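Local structure of DnaJ homolog subfamily C member 3 (Mus musculus, 3IEG) at residues A[145-150]-A[155-160]. The protein serves as a co-chaperone of the endoplasmic reticulum stress response, binding misfolded proteins through its TPR domain, stimulating the HSC70 ATPase and restraining the kinase GCN2. Numbering follows the deposited sequence.
Sequences KILEVC and ELRELR
The guanidinium of R160 carries L147 on one face: the methyl CD1 of L147 sits over the centre of the group, 3.7 Å from CZ of R160, while NH2 and NH1 are engaged in salt bridges with D144 and D176. The contact joins two consecutive tetratricopeptide repeats, with the end of helix 136-149 in TPR 4 packed against helix 154-166, which opens TPR 5. The short helical segments run roughly antiparallel, with 148° between their directions and axes 10.4 Å apart at their closest. R160 starts with CG anti to its own N (chi1 -164°), and bends at chi2 and chi3 bring the flat group across the leucine. An alanine at this position is likely to uncover the CD1 methyl of L147 and leave D144 and D176 without a shared cationic partner. The other branch of L147, CD2, lies against the backbone of the second helix, 3.9 Å from N of R157, and reaches CB of L156 at 4.2 Å. Beside this contact, the side chains of I146 and L156 cross at about a right angle, in a buried apolar layer that M120 and L123 of helix 104-132 extend beyond I146. There CG2 of I146 meets CD1 of L156 at 3.7 Å.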
loop_
_atom_site.group_PDB
_atom_site.type_symbol
_atom_site.label_atom_id
_atom_site.label_comp_id
_atom_site.label_asym_id
_atom_site.label_seq_id
_atom_site.Cartn_x
_atom_site.Cartn_y
_atom_site.Cartn_z
ATOM N N LYS A 145 -7.837 16.967 3.044
ATOM C CA LYS A 145 -9.011 17.689 2.567
ATOM C C LYS A 145 -9.227 17.514 1.067
ATOM O O LYS A 145 -10.316 17.141 0.640
ATOM C CB LYS A 145 -8.936 19.183 2.923
ATOM C CG LYS A 145 -9.978 19.663 3.952
ATOM C CD LYS A 145 -9.412 19.685 5.381
ATOM C CE LYS A 145 -8.883 21.080 5.762
ATOM N NZ LYS A 145 -8.367 21.116 7.169
ATOM N N ILE A 146 -8.199 17.773 0.269
ATOM C CA ILE A 146 -8.334 17.621 -1.169
ATOM C C ILE A 146 -8.795 16.202 -1.526
ATOM O O ILE A 146 -9.777 16.033 -2.254
ATOM C CB ILE A 146 -7.045 17.996 -1.922
ATOM C CG1 ILE A 146 -6.620 19.410 -1.545
ATOM C CG2 ILE A 146 -7.257 17.948 -3.426
ATOM C CD1 ILE A 146 -5.152 19.691 -1.760
ATOM N N LEU A 147 -8.134 15.187 -0.984
ATOM C CA LEU A 147 -8.417 13.819 -1.420
ATOM C C LEU A 147 -9.804 13.281 -1.042
ATOM O O LEU A 147 -10.210 12.230 -1.536
ATOM C CB LEU A 147 -7.295 12.859 -1.005
ATOM C CG LEU A 147 -5.959 13.046 -1.746
ATOM C CD1 LEU A 147 -4.824 12.420 -0.959
ATOM C CD2 LEU A 147 -6.011 12.487 -3.167
ATOM N N GLU A 148 -10.521 14.008 -0.180
ATOM C CA GLU A 148 -11.922 13.699 0.140
ATOM C C GLU A 148 -12.801 13.938 -1.076
ATOM O O GLU A 148 -13.786 13.241 -1.280
ATOM C CB GLU A 148 -12.456 14.572 1.287
ATOM C CG GLU A 148 -11.904 14.262 2.667
ATOM C CD GLU A 148 -12.195 12.839 3.105
ATOM O OE1 GLU A 148 -11.275 12.187 3.664
ATOM O OE2 GLU A 148 -13.337 12.366 2.887
ATOM N N VAL A 149 -12.440 14.930 -1.879
ATOM C CA VAL A 149 -13.225 15.303 -3.034
ATOM C C VAL A 149 -12.592 14.736 -4.291
ATOM O O VAL A 149 -13.265 14.093 -5.080
ATOM C CB VAL A 149 -13.373 16.835 -3.142
ATOM C CG1 VAL A 149 -14.057 17.223 -4.438
ATOM C CG2 VAL A 149 -14.124 17.390 -1.934
ATOM N N CYS A 150 -11.301 14.980 -4.479
ATOM C CA CYS A 150 -10.607 14.513 -5.664
ATOM C C CYS A 150 -10.055 13.124 -5.369
ATOM O O CYS A 150 -8.847 12.944 -5.130
ATOM C CB CYS A 150 -9.495 15.479 -6.047
ATOM S SG CYS A 150 -10.030 17.185 -6.227
ATOM N N GLU A 155 -1.802 11.539 -8.450
ATOM C CA GLU A 155 -0.534 12.207 -8.145
ATOM C C GLU A 155 -0.524 12.864 -6.751
ATOM O O GLU A 155 0.506 12.865 -6.072
ATOM C CB GLU A 155 -0.114 13.226 -9.229
ATOM C CG GLU A 155 -0.715 13.056 -10.651
ATOM C CD GLU A 155 -0.656 11.638 -11.216
ATOM O OE1 GLU A 155 0.456 11.147 -11.469
ATOM O OE2 GLU A 155 -1.735 11.029 -11.425
ATOM N N LEU A 156 -1.659 13.412 -6.321
ATOM C CA LEU A 156 -1.757 14.022 -4.995
ATOM C C LEU A 156 -1.748 12.963 -3.913
ATOM O O LEU A 156 -1.259 13.190 -2.818
ATOM C CB LEU A 156 -2.996 14.901 -4.880
ATOM C CG LEU A 156 -2.967 16.195 -5.686
ATOM C CD1 LEU A 156 -4.061 17.128 -5.182
ATOM C CD2 LEU A 156 -1.596 16.870 -5.606
ATOM N N ARG A 157 -2.305 11.803 -4.243
ATOM C CA ARG A 157 -2.169 10.590 -3.453
ATOM C C ARG A 157 -0.702 10.220 -3.249
ATOM O O ARG A 157 -0.271 9.948 -2.135
ATOM C CB ARG A 157 -2.842 9.438 -4.192
ATOM C CG ARG A 157 -3.199 8.289 -3.330
ATOM C CD ARG A 157 -4.571 8.530 -2.806
ATOM N NE ARG A 157 -4.889 7.594 -1.748
ATOM C CZ ARG A 157 -6.126 7.289 -1.410
ATOM N NH1 ARG A 157 -7.126 7.853 -2.067
ATOM N NH2 ARG A 157 -6.350 6.426 -0.429
ATOM N N GLU A 158 0.051 10.192 -4.338
ATOM C CA GLU A 158 1.465 9.875 -4.263
ATOM C C GLU A 158 2.244 10.948 -3.516
ATOM O O GLU A 158 3.187 10.619 -2.813
ATOM C CB GLU A 158 2.049 9.647 -5.654
ATOM C CG GLU A 158 1.496 8.402 -6.346
ATOM C CD GLU A 158 2.098 8.171 -7.722
ATOM O OE1 GLU A 158 2.282 9.151 -8.471
ATOM O OE2 GLU A 158 2.398 7.008 -8.059
ATOM N N LEU A 159 1.844 12.212 -3.659
ATOM C CA LEU A 159 2.468 13.305 -2.924
ATOM C C LEU A 159 2.257 13.185 -1.417
ATOM O O LEU A 159 3.176 13.440 -0.644
ATOM C CB LEU A 159 1.975 14.665 -3.413
ATOM C CG LEU A 159 2.612 15.892 -2.722
ATOM C CD1 LEU A 159 4.038 16.117 -3.198
ATOM C CD2 LEU A 159 1.788 17.135 -2.954
ATOM N N ARG A 160 1.061 12.789 -1.004
ATOM C CA ARG A 160 0.794 12.509 0.402
ATOM C C ARG A 160 1.657 11.347 0.897
ATOM O O ARG A 160 2.111 11.352 2.039
ATOM C CB ARG A 160 -0.686 12.194 0.632
ATOM C CG ARG A 160 -1.112 12.274 2.090
ATOM C CD ARG A 160 -2.051 11.146 2.437
ATOM N NE ARG A 160 -3.431 11.569 2.599
ATOM C CZ ARG A 160 -4.494 10.812 2.350
ATOM N NH1 ARG A 160 -4.365 9.578 1.882
ATOM N NH2 ARG A 160 -5.703 11.313 2.543
#